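Local coordinates for protein threonine synthase (Brucella melitensis bv. 1, PDB 4F4F) that probably catalyses the pyridoxal-phosphate-dependent conversion of O-phospho-L-homoserine and water to L-threonine and phosphate, the last step of threonine biosynthesis, at residues G366-V380 against L388-K402. Numbering follows the deposited sequence.
Sequences GRSTVDETAATIESV and LDPHSAIGVKVAREK. With PLP (pyridoxal-5'-phosphate), chain C.
Thr373, Thr376, Ile377 and Val380 form the face that helix 370-380 lays on helix 390-402, whose axis it crosses almost perpendicularly (89°) at 8.5 Å. The small methyl of Ala393 makes a shallow spot into which Ile377 drops CG1, 3.5 Å from Ala393 CB, while Thr376 CG2 comes down beside Ala393 O. Thr373 fills the next hollow. Its OG1 lies anti to the carbonyl carbon (chi1 -56°), which puts CG2 anti to the backbone N; Thr373 CG2 rests 3.3 Å from Pro390 O, and OG1 sits against Ile394 CG1 while giving its proton to Thr369 O. Beyond Ile377, the isopropyl of Val380 meets Leu388 CD1 nearly at right angles, with Val380 CB 3.7 Å from that methyl. Leu388 O is buried under Ile377 without a polar partner, but Leu388 N is tied through a water to Ile377 O.

At the other end Lys397 bends at chi2 (-87°), running its aliphatic part past Thr376 OG1 and Ser368. Lys397 NZ reaches Arg367 O at 2.6 Å, bonds weakly to Glu372 OE1 within a salt bridge, and pairs with Glu401 OE1. Glu372 OE1 also takes the N-H of Thr369, whose OG1 accepts from Glu372 N, a capping box, so one carboxylate serves both the helix start and the lysine. Val398 presses CG2 against the extended backbone of Gly366, in edge strand 363-367, 3.6 Å from Gly366 C.

Asp389 caps helix 390-402 and grips His391 ND1 in the ring plane; one face of that imidazole meets the C2A methyl of the cofactor, pyridoxal phosphate. Helix 390-402 lies between helix 370-384 and the mixed sheet, with Val396 and Ala399 on strand 409-413 and Val398 on strand 278-285, while helix 421-428 packs against Ile377 and Pro390.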
loop_
_atom_site.group_PDB
_atom_site.type_symbol
_atom_site.label_atom_id
_atom_site.label_comp_id
_atom_site.label_asym_id
_atom_site.label_seq_id
_atom_site.Cartn_x
_atom_site.Cartn_y
_atom_site.Cartn_z
ATOM N N GLY A 366 -2.001 -11.251 14.727
ATOM C CA GLY A 366 -2.854 -12.430 14.744
ATOM C C GLY A 366 -3.237 -12.798 13.331
ATOM O O GLY A 366 -2.962 -12.048 12.366
ATOM N N ARG A 367 -3.904 -13.932 13.245
ATOM C CA ARG A 367 -4.241 -14.569 12.012
ATOM C C ARG A 367 -5.731 -14.848 11.964
ATOM O O ARG A 367 -6.365 -15.031 13.001
ATOM C CB ARG A 367 -3.480 -15.881 11.971
ATOM C CG ARG A 367 -3.503 -16.607 10.664
ATOM C CD ARG A 367 -2.929 -18.011 10.831
ATOM N NE ARG A 367 -3.755 -18.836 11.715
ATOM C CZ ARG A 367 -3.494 -20.102 12.048
ATOM N NH1 ARG A 367 -2.434 -20.727 11.547
ATOM N NH2 ARG A 367 -4.317 -20.748 12.863
ATOM N N SER A 368 -6.279 -14.912 10.753
ATOM C CA SER A 368 -7.682 -15.346 10.546
ATOM C C SER A 368 -7.718 -16.315 9.356
ATOM O O SER A 368 -7.271 -15.965 8.258
ATOM C CB SER A 368 -8.591 -14.151 10.266
ATOM O OG SER A 368 -9.956 -14.535 10.098
ATOM N N THR A 369 -8.202 -17.524 9.595
ATOM C CA THR A 369 -8.367 -18.514 8.524
ATOM C C THR A 369 -9.548 -18.123 7.632
ATOM O O THR A 369 -10.347 -17.238 7.973
ATOM C CB THR A 369 -8.678 -19.899 9.108
ATOM O OG1 THR A 369 -9.912 -19.830 9.825
ATOM C CG2 THR A 369 -7.537 -20.385 10.039
ATOM N N VAL A 370 -9.686 -18.825 6.514
ATOM C CA VAL A 370 -10.789 -18.577 5.597
ATOM C C VAL A 370 -12.132 -18.700 6.312
ATOM O O VAL A 370 -12.972 -17.843 6.158
ATOM C CB VAL A 370 -10.713 -19.514 4.364
ATOM C CG1 VAL A 370 -12.063 -19.589 3.647
ATOM C CG2 VAL A 370 -9.586 -19.054 3.431
ATOM N N ASP A 371 -12.323 -19.738 7.123
ATOM C CA ASP A 371 -13.591 -19.939 7.833
ATOM C C ASP A 371 -13.847 -18.852 8.900
ATOM O O ASP A 371 -14.975 -18.393 9.072
ATOM C CB ASP A 371 -13.636 -21.332 8.486
ATOM C CG ASP A 371 -13.822 -22.455 7.465
ATOM O OD1 ASP A 371 -14.069 -22.154 6.276
ATOM O OD2 ASP A 371 -13.753 -23.631 7.848
ATOM N N GLU A 372 -12.796 -18.472 9.612
ATOM C CA GLU A 372 -12.889 -17.424 10.633
ATOM C C GLU A 372 -13.233 -16.101 9.986
ATOM O O GLU A 372 -14.051 -15.355 10.491
ATOM C CB GLU A 372 -11.578 -17.295 11.396
ATOM C CG GLU A 372 -11.347 -18.435 12.367
ATOM C CD GLU A 372 -9.920 -18.554 12.853
ATOM O OE1 GLU A 372 -9.030 -17.837 12.384
ATOM O OE2 GLU A 372 -9.663 -19.436 13.696
ATOM N N THR A 373 -12.603 -15.822 8.852
ATOM C CA THR A 373 -12.882 -14.594 8.096
ATOM C C THR A 373 -14.347 -14.572 7.617
ATOM O O THR A 373 -15.036 -13.554 7.769
ATOM C CB THR A 373 -11.924 -14.460 6.905
ATOM O OG1 THR A 373 -10.548 -14.506 7.355
ATOM C CG2 THR A 373 -12.158 -13.184 6.151
ATOM N N ALA A 374 -14.837 -15.681 7.049
ATOM C CA ALA A 374 -16.247 -15.758 6.639
ATOM C C ALA A 374 -17.207 -15.522 7.823
ATOM O O ALA A 374 -18.226 -14.837 7.694
ATOM C CB ALA A 374 -16.546 -17.083 5.957
ATOM N N ALA A 375 -16.885 -16.140 8.962
ATOM C CA ALA A 375 -17.723 -16.063 10.148
ATOM C C ALA A 375 -17.819 -14.590 10.607
ATOM O O ALA A 375 -18.885 -14.140 10.989
ATOM C CB ALA A 375 -17.168 -16.970 11.259
ATOM N N THR A 376 -16.695 -13.873 10.552
ATOM C CA THR A 376 -16.644 -12.449 10.878
ATOM C C THR A 376 -17.491 -11.615 9.926
ATOM O O THR A 376 -18.284 -10.769 10.373
ATOM C CB THR A 376 -15.201 -11.957 10.878
ATOM O OG1 THR A 376 -14.412 -12.839 11.702
ATOM C CG2 THR A 376 -15.100 -10.517 11.394
ATOM N N ILE A 377 -17.412 -11.870 8.626
ATOM C CA ILE A 377 -18.304 -11.129 7.684
ATOM C C ILE A 377 -19.770 -11.341 8.070
ATOM O O ILE A 377 -20.544 -10.404 8.180
ATOM C CB ILE A 377 -18.097 -11.507 6.189
ATOM C CG1 ILE A 377 -16.668 -11.157 5.710
ATOM C CG2 ILE A 377 -19.154 -10.814 5.327
ATOM C CD1 ILE A 377 -16.298 -11.739 4.358
ATOM N N GLU A 378 -20.148 -12.590 8.297
ATOM C CA GLU A 378 -21.533 -12.900 8.592
ATOM C C GLU A 378 -21.997 -12.288 9.921
ATOM O O GLU A 378 -23.072 -11.713 9.958
ATOM C CB GLU A 378 -21.764 -14.408 8.546
ATOM C CG GLU A 378 -23.231 -14.785 8.438
ATOM C CD GLU A 378 -23.932 -14.790 9.771
ATOM O OE1 GLU A 378 -23.242 -14.854 10.818
ATOM O OE2 GLU A 378 -25.176 -14.753 9.784
ATOM N N SER A 379 -21.182 -12.357 10.984
ATOM C CA SER A 379 -21.595 -11.795 12.278
ATOM C C SER A 379 -21.696 -10.281 12.253
ATOM O O SER A 379 -22.648 -9.750 12.778
ATOM C CB SER A 379 -20.724 -12.215 13.487
ATOM O OG SER A 379 -19.437 -11.699 13.389
ATOM N N VAL A 380 -20.717 -9.598 11.671
ATOM C CA VAL A 380 -20.782 -8.129 11.573
ATOM C C VAL A 380 -21.992 -7.657 10.729
ATOM O O VAL A 380 -22.665 -6.683 11.091
ATOM C CB VAL A 380 -19.460 -7.512 11.098
ATOM C CG1 VAL A 380 -19.582 -6.003 10.989
ATOM C CG2 VAL A 380 -18.336 -7.848 12.075
ATOM N N LEU A 388 -18.510 -6.276 5.370
ATOM C CA LEU A 388 -17.060 -6.279 5.167
ATOM C C LEU A 388 -16.625 -7.156 3.981
ATOM O O LEU A 388 -17.169 -8.240 3.737
ATOM C CB LEU A 388 -16.359 -6.837 6.415
ATOM C CG LEU A 388 -16.464 -6.041 7.711
ATOM C CD1 LEU A 388 -16.552 -6.959 8.927
ATOM C CD2 LEU A 388 -15.302 -5.037 7.812
ATOM N N ASP A 389 -15.575 -6.705 3.306
ATOM C CA ASP A 389 -14.823 -7.558 2.406
ATOM C C ASP A 389 -13.955 -8.510 3.280
ATOM O O ASP A 389 -13.819 -8.319 4.508
ATOM C CB ASP A 389 -13.989 -6.714 1.407
ATOM C CG ASP A 389 -12.504 -6.769 1.686
ATOM O OD1 ASP A 389 -11.790 -7.461 0.947
ATOM O OD2 ASP A 389 -12.057 -6.130 2.658
ATOM N N PRO A 390 -13.338 -9.520 2.664
ATOM C CA PRO A 390 -12.552 -10.488 3.461
ATOM C C PRO A 390 -11.274 -9.933 4.109
ATOM O O PRO A 390 -11.011 -10.235 5.260
ATOM C CB PRO A 390 -12.217 -11.597 2.464
ATOM C CG PRO A 390 -12.642 -11.117 1.123
ATOM C CD PRO A 390 -13.562 -9.970 1.281
ATOM N N HIS A 391 -10.521 -9.098 3.398
ATOM C CA HIS A 391 -9.323 -8.503 3.966
ATOM C C HIS A 391 -9.699 -7.692 5.211
ATOM O O HIS A 391 -9.075 -7.813 6.274
ATOM C CB HIS A 391 -8.603 -7.598 2.956
ATOM C CG HIS A 391 -8.277 -8.248 1.631
ATOM N ND1 HIS A 391 -9.176 -8.365 0.625
ATOM C CD2 HIS A 391 -7.091 -8.791 1.156
ATOM C CE1 HIS A 391 -8.589 -8.944 -0.429
ATOM N NE2 HIS A 391 -7.313 -9.219 -0.097
ATOM N N SER A 392 -10.726 -6.865 5.086
ATOM C CA SER A 392 -11.175 -6.030 6.193
ATOM C C SER A 392 -11.735 -6.846 7.350
ATOM O O SER A 392 -11.503 -6.525 8.514
ATOM C CB SER A 392 -12.236 -5.054 5.709
ATOM O OG SER A 392 -11.772 -4.317 4.580
ATOM N N ALA A 393 -12.418 -7.936 7.029
ATOM C CA ALA A 393 -12.924 -8.821 8.058
ATOM C C ALA A 393 -11.792 -9.478 8.842
ATOM O O ALA A 393 -11.930 -9.706 10.041
ATOM C CB ALA A 393 -13.865 -9.862 7.461
ATOM N N ILE A 394 -10.688 -9.817 8.167
ATOM C CA ILE A 394 -9.484 -10.270 8.863
ATOM C C ILE A 394 -9.073 -9.269 9.916
ATOM O O ILE A 394 -8.862 -9.627 11.071
ATOM C CB ILE A 394 -8.329 -10.616 7.886
ATOM C CG1 ILE A 394 -8.747 -11.874 7.099
ATOM C CG2 ILE A 394 -7.012 -10.867 8.647
ATOM C CD1 ILE A 394 -7.811 -12.348 5.984
ATOM N N GLY A 395 -8.966 -8.008 9.531
ATOM C CA GLY A 395 -8.730 -6.949 10.491
ATOM C C GLY A 395 -9.646 -6.944 11.700
ATOM O O GLY A 395 -9.176 -6.794 12.837
ATOM N N VAL A 396 -10.948 -7.074 11.482
ATOM C CA VAL A 396 -11.914 -7.057 12.606
ATOM C C VAL A 396 -11.721 -8.282 13.501
ATOM O O VAL A 396 -11.608 -8.164 14.713
ATOM C CB VAL A 396 -13.380 -6.944 12.131
ATOM C CG1 VAL A 396 -14.339 -7.056 13.303
ATOM C CG2 VAL A 396 -13.619 -5.635 11.375
ATOM N N LYS A 397 -11.628 -9.461 12.912
ATOM C CA LYS A 397 -11.395 -10.671 13.699
ATOM C C LYS A 397 -10.162 -10.527 14.630
ATOM O O LYS A 397 -10.223 -10.801 15.853
ATOM C CB LYS A 397 -11.216 -11.876 12.763
ATOM C CG LYS A 397 -11.106 -13.212 13.469
ATOM C CD LYS A 397 -9.717 -13.614 13.907
ATOM C CE LYS A 397 -9.699 -15.092 14.299
ATOM N NZ LYS A 397 -8.338 -15.568 14.660
ATOM N N VAL A 398 -9.041 -10.136 14.043
ATOM C CA VAL A 398 -7.781 -10.066 14.790
ATOM C C VAL A 398 -7.820 -8.923 15.819
ATOM O O VAL A 398 -7.309 -9.059 16.940
ATOM C CB VAL A 398 -6.578 -9.918 13.821
ATOM C CG1 VAL A 398 -5.268 -9.618 14.563
ATOM C CG2 VAL A 398 -6.437 -11.149 12.934
ATOM N N ALA A 399 -8.400 -7.778 15.429
ATOM C CA ALA A 399 -8.570 -6.641 16.347
ATOM C C ALA A 399 -9.291 -7.120 17.606
ATOM O O ALA A 399 -8.871 -6.816 18.697
ATOM C CB ALA A 399 -9.362 -5.526 15.698
ATOM N N ARG A 400 -10.361 -7.895 17.454
ATOM C CA ARG A 400 -11.153 -8.327 18.607
ATOM C C ARG A 400 -10.427 -9.364 19.459
ATOM O O ARG A 400 -10.614 -9.406 20.653
ATOM C CB ARG A 400 -12.524 -8.847 18.158
ATOM C CG ARG A 400 -13.358 -7.753 17.522
ATOM C CD ARG A 400 -14.643 -8.264 16.898
ATOM N NE ARG A 400 -15.485 -7.163 16.446
ATOM C CZ ARG A 400 -16.723 -7.278 15.958
ATOM N NH1 ARG A 400 -17.295 -8.453 15.799
ATOM N NH2 ARG A 400 -17.408 -6.201 15.609
ATOM N N GLU A 401 -9.602 -10.190 18.834
ATOM C CA GLU A 401 -8.802 -11.170 19.547
ATOM C C GLU A 401 -7.627 -10.543 20.288
ATOM O O GLU A 401 -7.307 -10.941 21.394
ATOM C CB GLU A 401 -8.255 -12.194 18.542
ATOM C CG GLU A 401 -7.617 -13.436 19.169
ATOM C CD GLU A 401 -7.042 -14.378 18.122
ATOM O OE1 GLU A 401 -6.984 -14.017 16.934
ATOM O OE2 GLU A 401 -6.655 -15.502 18.487
ATOM N N LYS A 402 -6.969 -9.571 19.652
ATOM C CA LYS A 402 -5.701 -9.071 20.149
ATOM C C LYS A 402 -5.806 -7.768 20.903
ATOM O O LYS A 402 -4.847 -7.380 21.520
ATOM C CB LYS A 402 -4.727 -8.861 18.990
ATOM C CG LYS A 402 -4.350 -10.129 18.264
ATOM C CD LYS A 402 -3.423 -10.965 19.117
ATOM C CE LYS A 402 -3.811 -12.410 19.035
ATOM N NZ LYS A 402 -2.758 -13.244 19.641
HETATM N N1 PLP C . -5.776 -5.427 1.957
HETATM C C2 PLP C . -6.014 -5.089 0.632
HETATM C C2A PLP C . -7.396 -4.975 0.026
HETATM C C3 PLP C . -4.857 -4.793 -0.261
HETATM O O3 PLP C . -5.091 -4.447 -1.577
HETATM C C4 PLP C . -3.480 -4.910 0.344
HETATM C C4A PLP C . -2.234 -4.631 -0.433
HETATM C C5 PLP C . -3.343 -5.268 1.777
HETATM C C6 PLP C . -4.532 -5.497 2.510
HETATM C C5A PLP C . -1.936 -5.334 2.407
HETATM O O4P PLP C . -1.214 -4.033 2.430
HETATM P P PLP C . 0.367 -3.811 2.825
HETATM O O1P PLP C . 0.551 -4.522 4.157
HETATM O O2P PLP C . 1.116 -4.458 1.677
HETATM O O3P PLP C . 0.634 -2.323 2.904
HETATM O O HOH W 1 -4.577 -15.085 15.808
HETATM O O HOH W 2 -8.811 -18.092 15.676
HETATM O O HOH W 3 -19.781 -7.849 7.299
#